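Local coordinates for protein citrinin polyketide synthase (Monascus purpureus, PDB 5MPT) that makes a keto-aldehyde precursor of the mycotoxin citrinin from malonyl-CoA units and presumably an acetyl-CoA starter, its methyltransferase (CMeT) domain, in this chain, C-methylating the polyketide, at residues 223-228 against 255-260; 42-47 against 130-135; 16-21 against 379-384. All coordinates share one frame; numbering follows the deposited sequence.

Interaction 1 of 3, residues 223-228 against 255-260; sequences KMLPLL and KKYPFM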
ATOM      1  N   LYS A 223      -5.463 -13.071   6.871  1.00 22.96           N
ATOM      2  CA  LYS A 223      -4.585 -13.552   7.926  1.00 22.73           C
ATOM      3  C   LYS A 223      -5.122 -13.298   9.329  1.00 22.85           C
ATOM      4  O   LYS A 223      -4.874 -14.111  10.232  1.00 24.32           O
ATOM      5  CB  LYS A 223      -3.214 -12.894   7.792  1.00 24.05           C
ATOM      6  CG  LYS A 223      -2.529 -13.167   6.446  1.00 27.97           C
ATOM      7  CD  LYS A 223      -2.432 -14.649   6.103  1.00 30.28           C
ATOM      8  CE  LYS A 223      -1.476 -15.352   7.020  1.00 31.78           C
ATOM      9  NZ  LYS A 223      -0.090 -14.841   6.800  1.00 32.53           N
ATOM     10  N   MET A 224      -5.836 -12.192   9.544  1.00 25.25           N
ATOM     11  CA  MET A 224      -6.259 -11.849  10.896  1.00 24.52           C
ATOM     12  C   MET A 224      -7.323 -12.811  11.406  1.00 24.87           C
ATOM     13  O   MET A 224      -7.337 -13.163  12.595  1.00 27.25           O
ATOM     14  CB  MET A 224      -6.772 -10.417  10.919  1.00 24.23           C
ATOM     15  CG  MET A 224      -5.711  -9.378  10.615  1.00 26.14           C
ATOM     16  SD  MET A 224      -4.377  -9.425  11.812  1.00 30.41           S
ATOM     17  CE  MET A 224      -2.916  -9.067  10.861  1.00 31.36           C
ATOM     18  N   LEU A 225      -8.223 -13.247  10.528  1.00 25.15           N
ATOM     19  CA  LEU A 225      -9.371 -14.031  10.983  1.00 29.63           C
ATOM     20  C   LEU A 225      -8.945 -15.401  11.475  1.00 32.18           C
ATOM     21  O   LEU A 225      -9.330 -15.773  12.597  1.00 32.18           O
ATOM     22  CB  LEU A 225     -10.413 -14.128   9.865  1.00 32.03           C
ATOM     23  CG  LEU A 225     -11.353 -12.934   9.652  1.00 35.22           C
ATOM     24  CD1 LEU A 225     -10.648 -11.604   9.889  1.00 37.77           C
ATOM     25  CD2 LEU A 225     -11.959 -12.973   8.266  1.00 35.68           C
ATOM     26  N   PRO A 226      -8.188 -16.201  10.708  1.00 32.77           N
ATOM     27  CA  PRO A 226      -7.658 -17.461  11.255  1.00 31.07           C
ATOM     28  C   PRO A 226      -6.829 -17.250  12.495  1.00 28.87           C
ATOM     29  O   PRO A 226      -6.861 -18.084  13.415  1.00 29.56           O
ATOM     30  CB  PRO A 226      -6.811 -18.016  10.103  1.00 33.59           C
ATOM     31  CG  PRO A 226      -7.337 -17.376   8.899  1.00 35.21           C
ATOM     32  CD  PRO A 226      -7.808 -16.022   9.296  1.00 34.31           C
ATOM     33  N   LEU A 227      -6.062 -16.159  12.541  1.00 27.96           N
ATOM     34  CA  LEU A 227      -5.303 -15.849  13.749  1.00 28.53           C
ATOM     35  C   LEU A 227      -6.223 -15.704  14.960  1.00 28.63           C
ATOM     36  O   LEU A 227      -5.969 -16.292  16.013  1.00 28.50           O
ATOM     37  CB  LEU A 227      -4.477 -14.579  13.546  1.00 29.61           C
ATOM     38  CG  LEU A 227      -3.729 -14.134  14.812  1.00 31.36           C
ATOM     39  CD1 LEU A 227      -2.661 -15.157  15.192  1.00 33.18           C
ATOM     40  CD2 LEU A 227      -3.112 -12.759  14.672  1.00 31.41           C
ATOM     41  N   LEU A 228      -7.278 -14.896  14.842  1.00 28.65           N
ATOM     42  CA  LEU A 228      -8.171 -14.697  15.983  1.00 28.33           C
ATOM     43  C   LEU A 228      -8.947 -15.971  16.308  1.00 30.71           C
ATOM     44  O   LEU A 228      -9.253 -16.243  17.473  1.00 29.51           O
ATOM     45  CB  LEU A 228      -9.122 -13.543  15.689  1.00 26.71           C
ATOM     46  CG  LEU A 228      -8.423 -12.193  15.512  1.00 25.83           C
ATOM     47  CD1 LEU A 228      -9.304 -11.193  14.805  1.00 24.96           C
ATOM     48  CD2 LEU A 228      -8.023 -11.671  16.872  1.00 26.22           C
ATOM     49  N   LYS A 255     -17.761 -15.510   5.875  1.00 62.85           N
ATOM     50  CA  LYS A 255     -18.902 -15.908   6.696  1.00 65.97           C
ATOM     51  C   LYS A 255     -18.511 -16.968   7.713  1.00 58.73           C
ATOM     52  O   LYS A 255     -19.038 -16.988   8.830  1.00 58.49           O
ATOM     53  CB  LYS A 255     -20.023 -16.430   5.803  1.00 78.48           C
ATOM     54  CG  LYS A 255     -21.302 -16.751   6.542  1.00 91.11           C
ATOM     55  CD  LYS A 255     -22.282 -17.484   5.646  1.00100.76           C
ATOM     56  CE  LYS A 255     -23.550 -17.848   6.402  1.00104.74           C
ATOM     57  NZ  LYS A 255     -24.247 -16.644   6.930  1.00104.66           N
ATOM     58  N   LYS A 256     -17.608 -17.870   7.333  1.00 55.41           N
ATOM     59  CA  LYS A 256     -17.089 -18.922   8.200  1.00 57.24           C
ATOM     60  C   LYS A 256     -16.923 -18.457   9.637  1.00 57.43           C
ATOM     61  O   LYS A 256     -17.177 -19.218  10.575  1.00 61.53           O
ATOM     62  CB  LYS A 256     -15.739 -19.414   7.665  1.00 61.06           C
ATOM     63  CG  LYS A 256     -14.997 -20.386   8.568  1.00 66.18           C
ATOM     64  CD  LYS A 256     -13.647 -20.762   7.985  1.00 73.48           C
ATOM     65  CE  LYS A 256     -12.942 -21.814   8.837  1.00 80.72           C
ATOM     66  NZ  LYS A 256     -11.657 -22.281   8.233  1.00 85.00           N
ATOM     67  N   TYR A 257     -16.486 -17.218   9.823  1.00 53.30           N
ATOM     68  CA  TYR A 257     -16.087 -16.758  11.142  1.00 50.10           C
ATOM     69  C   TYR A 257     -17.259 -16.051  11.818  1.00 49.20           C
ATOM     70  O   TYR A 257     -17.802 -15.092  11.250  1.00 47.54           O
ATOM     71  CB  TYR A 257     -14.882 -15.838  11.030  1.00 47.23           C
ATOM     72  CG  TYR A 257     -13.723 -16.458  10.276  1.00 43.96           C
ATOM     73  CD1 TYR A 257     -12.773 -17.232  10.932  1.00 44.98           C
ATOM     74  CD2 TYR A 257     -13.582 -16.273   8.914  1.00 41.25           C
ATOM     75  CE1 TYR A 257     -11.722 -17.798  10.258  1.00 45.82           C
ATOM     76  CE2 TYR A 257     -12.514 -16.842   8.224  1.00 41.95           C
ATOM     77  CZ  TYR A 257     -11.593 -17.602   8.902  1.00 44.45           C
ATOM     78  OH  TYR A 257     -10.526 -18.178   8.234  1.00 45.09           O
ATOM     79  N   PRO A 258     -17.693 -16.491  13.003  1.00 51.47           N
ATOM     80  CA  PRO A 258     -18.905 -15.922  13.604  1.00 51.95           C
ATOM     81  C   PRO A 258     -18.674 -14.621  14.349  1.00 46.10           C
ATOM     82  O   PRO A 258     -19.653 -13.980  14.758  1.00 42.42           O
ATOM     83  CB  PRO A 258     -19.342 -17.022  14.570  1.00 55.88           C
ATOM     84  CG  PRO A 258     -18.040 -17.570  15.071  1.00 55.04           C
ATOM     85  CD  PRO A 258     -17.083 -17.503  13.888  1.00 53.19           C
ATOM     86  N   PHE A 259     -17.418 -14.227  14.549  1.00 43.21           N
ATOM     87  CA  PHE A 259     -17.076 -12.996  15.239  1.00 38.76           C
ATOM     88  C   PHE A 259     -16.998 -11.798  14.291  1.00 38.75           C
ATOM     89  O   PHE A 259     -16.447 -10.758  14.668  1.00 36.84           O
ATOM     90  CB  PHE A 259     -15.749 -13.163  15.994  1.00 35.62           C
ATOM     91  CG  PHE A 259     -14.575 -13.613  15.120  1.00 34.38           C
ATOM     92  CD1 PHE A 259     -13.964 -12.729  14.240  1.00 34.15           C
ATOM     93  CD2 PHE A 259     -14.087 -14.904  15.203  1.00 34.28           C
ATOM     94  CE1 PHE A 259     -12.901 -13.125  13.450  1.00 34.30           C
ATOM     95  CE2 PHE A 259     -13.015 -15.311  14.417  1.00 36.33           C
ATOM     96  CZ  PHE A 259     -12.423 -14.419  13.536  1.00 35.96           C
ATOM     97  N   MET A 260     -17.557 -11.903  13.092  1.00 42.07           N
ATOM     98  CA  MET A 260     -17.372 -10.884  12.067  0.71 44.52           C
ATOM     99  C   MET A 260     -18.582  -9.970  11.965  1.00 45.39           C
ATOM    100  O   MET A 260     -19.729 -10.418  12.041  1.00 49.98           O
ATOM    101  CB  MET A 260     -17.109 -11.522  10.702  0.71 44.50           C
ATOM    102  CG  MET A 260     -15.789 -12.243  10.616  0.71 42.72           C
ATOM    103  SD  MET A 260     -14.342 -11.187  10.856  0.71 41.49           S
ATOM    104  CE  MET A 260     -14.513 -10.093   9.447  0.71 40.63           C
TER
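The ring of Y257 lies between L225 on one face and K256 on the other. CB of L225 stands over the ring centre, 3.7 Å from the centroid of Y257 and 7° off its normal, which is a CH-pi contact. On the opposite face CD of K256 sits nearer the rim. The F259 ring is met at its edge. CA of L225 lies in the ring plane, and the carbonyl O of L225 comes within 3.5 Å of F259 CZ. One face of F259 carries CB of Y257, offset toward the rim.

L225 is the hub. Its CD2 reaches Y257 CD2 at 3.7 Å, and its CG approaches F259 CE1 at 4.1 Å. M260 has two conformers, so its contact with L225 is less certain. In one of them SD lies 3.7 Å from L225 CG.

The surroundings are those of a Rossmann-like methyltransferase. Helix 221-231 is the connection of the beta-alpha-beta crossover from strand 208-213 to strand 235-241. The facing loop leads from helix 244-253 into strand 260-264, the outermost strand of the sheet, which M260 begins. A type I beta turn from Y257 to M260 forms much of this loop. F259 also makes a backbone hydrogen bond with Y237 of the neighbouring strand. The side chain of L225 is about 11 Å from the bound S-adenosyl-L-homocysteine.

No hydrogen bond joins the two segments. P226 approaches the phenol end of Y257, with CG 3.4 Å from OH. One turn on from L225, CB of L228 lies 4.0 Å from F259 CZ, obliquely placed to the ring. The end of M224 leads away from the loop and packs on A190 and L194 of helix 181-198.

Interaction 2 of 3, residues 42-47 against 130-135; sequences NEVMPR and HDEPLH. With EDO (1,2-ethanediol), chain C.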
ATOM      1  N   ASN A  42      17.541  -4.798  -3.811  1.00 27.54           N
ATOM      2  CA  ASN A  42      18.739  -4.816  -4.642  1.00 27.57           C
ATOM      3  C   ASN A  42      18.644  -5.719  -5.854  1.00 30.64           C
ATOM      4  O   ASN A  42      19.391  -5.510  -6.810  1.00 31.12           O
ATOM      5  CB  ASN A  42      19.939  -5.238  -3.791  1.00 31.24           C
ATOM      6  CG  ASN A  42      20.348  -4.157  -2.811  1.00 41.00           C
ATOM      7  OD1 ASN A  42      20.331  -2.972  -3.136  1.00 44.76           O
ATOM      8  ND2 ASN A  42      20.716  -4.560  -1.604  1.00 46.65           N
ATOM      9  N   GLU A  43      17.775  -6.732  -5.845  1.00 31.45           N
ATOM     10  CA  GLU A  43      17.759  -7.681  -6.959  1.00 29.70           C
ATOM     11  C   GLU A  43      16.450  -7.750  -7.740  1.00 28.53           C
ATOM     12  O   GLU A  43      16.485  -8.045  -8.928  1.00 32.26           O
ATOM     13  CB  GLU A  43      18.102  -9.094  -6.463  1.00 31.90           C
ATOM     14  CG  GLU A  43      19.511  -9.244  -5.916  1.00 41.38           C
ATOM     15  CD  GLU A  43      19.846 -10.697  -5.561  1.00 49.69           C
ATOM     16  OE1 GLU A  43      19.229 -11.627  -6.143  1.00 45.17           O
ATOM     17  OE2 GLU A  43      20.724 -10.903  -4.692  1.00 58.52           O
ATOM     18  N   VAL A  44      15.306  -7.500  -7.126  1.00 25.86           N
ATOM     19  CA  VAL A  44      14.021  -7.625  -7.793  1.00 26.55           C
ATOM     20  C   VAL A  44      13.577  -6.288  -8.336  1.00 26.74           C
ATOM     21  O   VAL A  44      13.254  -6.175  -9.520  1.00 26.60           O
ATOM     22  CB  VAL A  44      12.969  -8.233  -6.834  1.00 26.25           C
ATOM     23  CG1 VAL A  44      11.743  -8.632  -7.597  1.00 25.28           C
ATOM     24  CG2 VAL A  44      13.524  -9.473  -6.173  1.00 27.54           C
ATOM     25  N   MET A  45      13.657  -5.249  -7.506  1.00 26.90           N
ATOM     26  CA  MET A  45      13.143  -3.940  -7.908  1.00 26.65           C
ATOM     27  C   MET A  45      13.856  -3.345  -9.117  1.00 23.96           C
ATOM     28  O   MET A  45      13.172  -2.718  -9.935  1.00 23.36           O
ATOM     29  CB  MET A  45      13.192  -2.957  -6.726  1.00 33.26           C
ATOM     30  CG  MET A  45      12.040  -3.114  -5.765  1.00 36.44           C
ATOM     31  SD  MET A  45      12.121  -2.031  -4.288  1.00 32.31           S
ATOM     32  CE  MET A  45      12.461  -0.464  -5.163  1.00 29.15           C
ATOM     33  N   PRO A  46      15.173  -3.466  -9.290  1.00 25.34           N
ATOM     34  CA  PRO A  46      15.767  -2.966 -10.540  1.00 28.58           C
ATOM     35  C   PRO A  46      15.182  -3.645 -11.755  1.00 27.05           C
ATOM     36  O   PRO A  46      15.057  -3.009 -12.812  1.00 28.64           O
ATOM     37  CB  PRO A  46      17.262  -3.251 -10.353  1.00 32.73           C
ATOM     38  CG  PRO A  46      17.431  -3.224  -8.830  1.00 32.62           C
ATOM     39  CD  PRO A  46      16.192  -3.870  -8.307  1.00 29.06           C
ATOM     40  N   ARG A  47      14.725  -4.890 -11.612  1.00 24.87           N
ATOM     41  CA  ARG A  47      14.193  -5.595 -12.769  1.00 25.63           C
ATOM     42  C   ARG A  47      12.774  -5.134 -13.055  1.00 25.03           C
ATOM     43  O   ARG A  47      12.396  -4.948 -14.215  1.00 24.28           O
ATOM     44  CB  ARG A  47      14.235  -7.107 -12.564  1.00 30.03           C
ATOM     45  CG  ARG A  47      15.647  -7.622 -12.422  1.00 33.97           C
ATOM     46  CD  ARG A  47      15.699  -9.128 -12.202  1.00 36.28           C
ATOM     47  NE  ARG A  47      15.347  -9.857 -13.406  1.00 36.36           N
ATOM     48  CZ  ARG A  47      15.374 -11.182 -13.521  1.00 36.35           C
ATOM     49  NH1 ARG A  47      15.734 -11.942 -12.487  1.00 34.86           N
ATOM     50  NH2 ARG A  47      15.054 -11.744 -14.690  1.00 37.53           N
ATOM     51  N   HIS A 130       9.912 -16.236 -14.260  1.00 29.47           N
ATOM     52  CA  HIS A 130      10.603 -17.494 -14.023  1.00 30.37           C
ATOM     53  C   HIS A 130      11.627 -17.350 -12.904  1.00 30.31           C
ATOM     54  O   HIS A 130      11.765 -18.245 -12.058  1.00 32.85           O
ATOM     55  CB  HIS A 130      11.246 -17.958 -15.334  1.00 33.23           C
ATOM     56  CG  HIS A 130      12.135 -19.148 -15.175  1.00 40.06           C
ATOM     57  ND1 HIS A 130      13.454 -19.036 -14.797  1.00 41.29           N
ATOM     58  CD2 HIS A 130      11.895 -20.471 -15.330  1.00 44.53           C
ATOM     59  CE1 HIS A 130      13.987 -20.244 -14.712  1.00 41.61           C
ATOM     60  NE2 HIS A 130      13.062 -21.132 -15.029  1.00 43.58           N
ATOM     61  N   ASP A 131      12.307 -16.202 -12.838  1.00 27.28           N
ATOM     62  CA  ASP A 131      13.387 -16.025 -11.863  1.00 28.37           C
ATOM     63  C   ASP A 131      12.899 -15.684 -10.461  1.00 27.20           C
ATOM     64  O   ASP A 131      13.595 -15.985  -9.479  1.00 28.25           O
ATOM     65  CB  ASP A 131      14.309 -14.909 -12.328  1.00 30.50           C
ATOM     66  CG  ASP A 131      15.147 -15.309 -13.519  1.00 33.44           C
ATOM     67  OD1 ASP A 131      15.121 -16.500 -13.906  1.00 34.88           O
ATOM     68  OD2 ASP A 131      15.830 -14.417 -14.041  1.00 33.22           O
ATOM     69  N   GLU A 132      11.767 -15.001 -10.363  1.00 27.30           N
ATOM     70  CA  GLU A 132      11.261 -14.465  -9.104  1.00 25.40           C
ATOM     71  C   GLU A 132       9.783 -14.781  -8.960  1.00 27.08           C
ATOM     72  O   GLU A 132       8.947 -13.878  -8.817  1.00 29.93           O
ATOM     73  CB  GLU A 132      11.532 -12.969  -9.027  1.00 25.11           C
ATOM     74  CG  GLU A 132      12.996 -12.630  -8.986  1.00 25.27           C
ATOM     75  CD  GLU A 132      13.659 -13.034  -7.696  1.00 28.62           C
ATOM     76  OE1 GLU A 132      12.937 -13.394  -6.730  1.00 29.22           O
ATOM     77  OE2 GLU A 132      14.907 -12.981  -7.646  1.00 31.37           O
ATOM     78  N   PRO A 133       9.429 -16.072  -8.931  1.00 27.74           N
ATOM     79  CA  PRO A 133       8.001 -16.441  -8.917  1.00 29.57           C
ATOM     80  C   PRO A 133       7.231 -15.959  -7.691  1.00 29.05           C
ATOM     81  O   PRO A 133       6.010 -15.800  -7.771  1.00 29.43           O
ATOM     82  CB  PRO A 133       8.036 -17.974  -8.995  1.00 32.57           C
ATOM     83  CG  PRO A 133       9.392 -18.357  -8.431  1.00 30.51           C
ATOM     84  CD  PRO A 133      10.319 -17.262  -8.877  1.00 27.65           C
ATOM     85  N   LEU A 134       7.879 -15.771  -6.545  1.00 27.81           N
ATOM     86  CA  LEU A 134       7.128 -15.325  -5.385  1.00 26.34           C
ATOM     87  C   LEU A 134       6.634 -13.900  -5.556  1.00 24.00           C
ATOM     88  O   LEU A 134       5.648 -13.519  -4.916  1.00 25.03           O
ATOM     89  CB  LEU A 134       7.981 -15.421  -4.127  1.00 26.84           C
ATOM     90  CG  LEU A 134       8.521 -16.810  -3.835  1.00 29.13           C
ATOM     91  CD1 LEU A 134       9.362 -16.705  -2.612  1.00 29.32           C
ATOM     92  CD2 LEU A 134       7.395 -17.801  -3.613  1.00 31.04           C
ATOM     93  N   HIS A 135       7.288 -13.117  -6.421  1.00 22.94           N
ATOM     94  CA  HIS A 135       6.916 -11.729  -6.654  1.00 23.11           C
ATOM     95  C   HIS A 135       6.196 -11.572  -7.969  1.00 25.01           C
ATOM     96  O   HIS A 135       6.132 -10.463  -8.506  1.00 23.46           O
ATOM     97  CB  HIS A 135       8.161 -10.836  -6.596  1.00 23.55           C
ATOM     98  CG  HIS A 135       9.072 -11.176  -5.464  1.00 22.35           C
ATOM     99  ND1 HIS A 135       8.740 -10.889  -4.160  1.00 22.17           N
ATOM    100  CD2 HIS A 135      10.258 -11.834  -5.423  1.00 23.05           C
ATOM    101  CE1 HIS A 135       9.692 -11.335  -3.358  1.00 21.14           C
ATOM    102  NE2 HIS A 135      10.624 -11.924  -4.101  1.00 21.41           N
TER
HETATM  103  C1  EDO C2202      14.002 -14.546  -2.259  1.00 31.40           C
HETATM  104  O1  EDO C2202      15.258 -13.868  -2.264  1.00 28.32           O
HETATM  105  C2  EDO C2202      13.296 -14.297  -3.582  1.00 32.35           C
HETATM  106  O2  EDO C2202      13.485 -12.923  -3.963  1.00 27.69           O
HETATM  107  O   HOH W   1      16.624 -12.426  -5.633  1.00 26.94           O
HETATM  108  O   HOH W   2      16.069 -11.479  -9.661  1.00 32.27           O
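V44 and E132 mark the closest backbone approach, CA to CA 7.5 Å, where helix 40-62 makes a wide pi-type turn at 42-44 and E132 is the first residue to leave the preceding helix. The main polar link is the salt bridge of R47 with D131. NH1 and NH2 of R47 approach end-on, and both donate to one oxygen: each nitrogen is 2.9 Å from D131 OD2. That oxygen lies close to the guanidinium plane. NH1 uses its anti lone pair; NH2 also comes from the anti side, 33° out of the carboxylate plane. The two planes are turned 57° apart. The other oxygen, OD1, accepts from H130 ND1 at 3.2 Å.

The bend at chi2 of E132 (-69°) turns CD toward V44. OE2 of E132 takes hydrogen bonds from two waters. One also donates to E43 OE1, and the other accepts from R47 NH1. OE1 of E132 accepts from O2 of a 1,2-ethanediol, probably from the crystallisation liquor; the same O2 accepts from H135 NE2 at 3.0 Å. V44 CG2 lies against these polar groups, 3.9 Å from E132 CD and 4.1 Å from H135 CD2.

Residues 42-47 belong to the methyltransferase helix-turn-helix family region, and the contact is packing away from the annotated sites. H135 also meets Y40 edge-to-face. The contact fastens the N-terminal part of helix 40-62 to the junction between helices 121-131 and 136-146.

Interaction 3 of 3, residues 16-21 against 379-384; sequences AILDAF and IALASE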
ATOM      1  N   ALA A  16       0.967  -4.025  27.508  1.00 22.59           N
ATOM      2  CA  ALA A  16       0.748  -5.094  26.547  1.00 22.41           C
ATOM      3  C   ALA A  16       1.009  -4.604  25.136  1.00 22.95           C
ATOM      4  O   ALA A  16       1.625  -5.308  24.324  1.00 25.40           O
ATOM      5  CB  ALA A  16      -0.676  -5.617  26.652  1.00 24.23           C
ATOM      6  N   ILE A  17       0.544  -3.403  24.832  1.00 21.29           N
ATOM      7  CA  ILE A  17       0.769  -2.849  23.505  1.00 21.66           C
ATOM      8  C   ILE A  17       2.250  -2.594  23.285  1.00 22.15           C
ATOM      9  O   ILE A  17       2.828  -2.988  22.264  1.00 23.78           O
ATOM     10  CB  ILE A  17      -0.031  -1.555  23.324  1.00 22.22           C
ATOM     11  CG1 ILE A  17      -1.529  -1.780  23.560  1.00 21.79           C
ATOM     12  CG2 ILE A  17       0.215  -1.046  21.885  1.00 23.87           C
ATOM     13  CD1 ILE A  17      -2.316  -0.470  23.725  1.00 22.54           C
ATOM     14  N   LEU A  18       2.866  -1.858  24.205  1.00 24.52           N
ATOM     15  CA  LEU A  18       4.242  -1.425  24.011  1.00 25.36           C
ATOM     16  C   LEU A  18       5.215  -2.596  24.035  1.00 25.93           C
ATOM     17  O   LEU A  18       6.199  -2.607  23.280  1.00 26.90           O
ATOM     18  CB  LEU A  18       4.616  -0.399  25.073  1.00 25.62           C
ATOM     19  CG  LEU A  18       3.809   0.888  25.043  1.00 29.87           C
ATOM     20  CD1 LEU A  18       4.182   1.616  26.310  1.00 35.10           C
ATOM     21  CD2 LEU A  18       4.109   1.723  23.871  1.00 30.28           C
ATOM     22  N   ASP A  19       4.984  -3.585  24.908  1.00 24.16           N
ATOM     23  CA  ASP A  19       5.873  -4.730  24.938  1.00 26.17           C
ATOM     24  C   ASP A  19       5.709  -5.594  23.696  1.00 24.88           C
ATOM     25  O   ASP A  19       6.703  -6.053  23.125  1.00 25.48           O
ATOM     26  CB  ASP A  19       5.635  -5.543  26.216  1.00 29.40           C
ATOM     27  CG  ASP A  19       5.986  -4.763  27.483  1.00 34.91           C
ATOM     28  OD1 ASP A  19       6.678  -3.725  27.383  1.00 38.00           O
ATOM     29  OD2 ASP A  19       5.611  -5.219  28.592  1.00 35.29           O
ATOM     30  N   ALA A  20       4.474  -5.833  23.265  1.00 25.39           N
ATOM     31  CA  ALA A  20       4.277  -6.573  22.025  1.00 24.84           C
ATOM     32  C   ALA A  20       4.878  -5.837  20.834  1.00 23.54           C
ATOM     33  O   ALA A  20       5.495  -6.460  19.959  1.00 24.35           O
ATOM     34  CB  ALA A  20       2.802  -6.861  21.777  1.00 26.34           C
ATOM     35  N   PHE A  21       4.681  -4.517  20.745  1.00 22.67           N
ATOM     36  CA  PHE A  21       5.212  -3.816  19.582  1.00 22.95           C
ATOM     37  C   PHE A  21       6.729  -3.851  19.567  1.00 24.21           C
ATOM     38  O   PHE A  21       7.340  -4.022  18.502  1.00 23.44           O
ATOM     39  CB  PHE A  21       4.744  -2.378  19.545  1.00 21.07           C
ATOM     40  CG  PHE A  21       5.017  -1.730  18.196  1.00 21.79           C
ATOM     41  CD1 PHE A  21       4.290  -2.106  17.092  1.00 22.07           C
ATOM     42  CD2 PHE A  21       6.071  -0.849  18.028  1.00 22.30           C
ATOM     43  CE1 PHE A  21       4.565  -1.575  15.834  1.00 23.21           C
ATOM     44  CE2 PHE A  21       6.358  -0.306  16.764  1.00 21.95           C
ATOM     45  CZ  PHE A  21       5.591  -0.667  15.674  1.00 23.07           C
ATOM     46  N   ILE A 379       2.428   2.312  14.638  1.00 16.59           N
ATOM     47  CA  ILE A 379       1.444   2.217  15.710  1.00 15.81           C
ATOM     48  C   ILE A 379       1.276   3.584  16.344  1.00 18.05           C
ATOM     49  O   ILE A 379       2.253   4.338  16.505  1.00 20.27           O
ATOM     50  CB  ILE A 379       1.854   1.137  16.745  1.00 17.93           C
ATOM     51  CG1 ILE A 379       0.690   0.877  17.696  1.00 19.87           C
ATOM     52  CG2 ILE A 379       3.117   1.546  17.545  1.00 18.40           C
ATOM     53  CD1 ILE A 379       0.919  -0.365  18.580  1.00 21.22           C
ATOM     54  N   ALA A 380       0.030   3.908  16.711  1.00 17.53           N
ATOM     55  CA  ALA A 380      -0.319   5.206  17.278  1.00 17.97           C
ATOM     56  C   ALA A 380      -1.356   4.993  18.379  1.00 18.30           C
ATOM     57  O   ALA A 380      -2.468   4.524  18.118  1.00 19.27           O
ATOM     58  CB  ALA A 380      -0.824   6.144  16.193  1.00 18.13           C
ATOM     59  N   LEU A 381      -0.960   5.282  19.601  1.00 19.25           N
ATOM     60  CA  LEU A 381      -1.828   5.094  20.751  1.00 20.37           C
ATOM     61  C   LEU A 381      -2.739   6.300  20.926  1.00 20.27           C
ATOM     62  O   LEU A 381      -2.313   7.456  20.788  1.00 20.74           O
ATOM     63  CB  LEU A 381      -0.996   4.877  22.011  1.00 22.60           C
ATOM     64  CG  LEU A 381      -0.444   3.469  22.247  1.00 24.56           C
ATOM     65  CD1 LEU A 381       0.411   2.985  21.135  1.00 27.39           C
ATOM     66  CD2 LEU A 381       0.326   3.445  23.573  1.00 23.10           C
ATOM     67  N   ALA A 382      -4.005   6.019  21.227  1.00 22.17           N
ATOM     68  CA  ALA A 382      -4.972   7.106  21.399  1.00 22.58           C
ATOM     69  C   ALA A 382      -4.606   8.048  22.538  1.00 23.59           C
ATOM     70  O   ALA A 382      -4.905   9.246  22.449  1.00 23.29           O
ATOM     71  CB  ALA A 382      -6.369   6.559  21.648  1.00 20.53           C
ATOM     72  N   SER A 383      -4.027   7.524  23.631  1.00 25.16           N
ATOM     73  CA  SER A 383      -3.628   8.289  24.804  1.00 32.86           C
ATOM     74  C   SER A 383      -2.131   8.145  25.075  1.00 43.58           C
ATOM     75  O   SER A 383      -1.484   7.189  24.633  1.00 44.27           O
ATOM     76  CB  SER A 383      -4.388   7.815  26.049  1.00 34.69           C
ATOM     77  OG  SER A 383      -5.775   7.690  25.803  1.00 37.99           O
ATOM     78  N   GLU A 384      -1.580   9.106  25.871  1.00 56.90           N
ATOM     79  CA  GLU A 384      -0.146   9.163  26.182  1.00 69.80           C
ATOM     80  C   GLU A 384       0.179   8.281  27.390  1.00 75.36           C
ATOM     81  O   GLU A 384      -0.432   8.450  28.453  1.00 76.15           O
ATOM     82  CB  GLU A 384       0.281  10.598  26.466  1.00 76.57           C
ATOM     83  CG  GLU A 384       1.748  10.772  26.824  1.00 83.30           C
ATOM     84  CD  GLU A 384       2.076  12.198  27.227  1.00 88.98           C
ATOM     85  OE1 GLU A 384       1.130  12.974  27.477  1.00 88.65           O
ATOM     86  OE2 GLU A 384       3.275  12.540  27.300  1.00 93.12           O
TER
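I17 and F21 of helix 14-26 pack on I379 and L381 of strand 375-381, in the seven-stranded mixed sheet of the Rossmann-like methyltransferase fold. This strand runs antiparallel to both its neighbours, 309-316 and 361-364. Segments 16-21 and 379-381 run nearly antiparallel (165°), their axes 10.8 Å apart at closest.

The tight part is buried. I379 sends two branches to the helix. Its CD1 presses against I17 CG2 at 3.4 Å, shorter than carbons normally pack. L381 CD1 reaches the same I17 CG2 at 4.1 Å, the two side chains passing in opposite senses. F310 of strand 309-316 and F193 of helix 181-198 add to the packing there. I379 lies about 11 Å, side chain to side chain, from the active-site E315.

The looser part is toward L18, which is partly exposed. L18 CD2 and L381 CD2 stand 4.2 Å apart. H361 also touches both L18 and L381.

With CG anti to the backbone N (chi1 -167°), F21 holds its ring beside the strand. The second branch of I379, CG2, stands over the centre of the F21 ring, 3.6 Å from its centroid and 1° off the normal, as a CH-pi contact.

How the interactions relate
From the N terminus, residues 16-21 come first and meet their partner only near the C terminus. Interaction 3 thus opens first and closes last, over 357 residues, and both other contacts are nested in it. Interaction 2 is the first to close, over 82 residues, and joins two helical parts of the N-terminal region. Interaction 1 follows in series, with 26 residues between its segments, inside the methyltransferase domain. None of the loops cross. Interactions 1 and 3 both belong to the seven-stranded sheet: interaction 1 lies by its edge strand 260-264, while interaction 3 packs helix 14-26 on the end of strand 375-381. Their centres are 23 Å apart. Interaction 2 is farther off, its centre 32 Å and 35 Å from theirs.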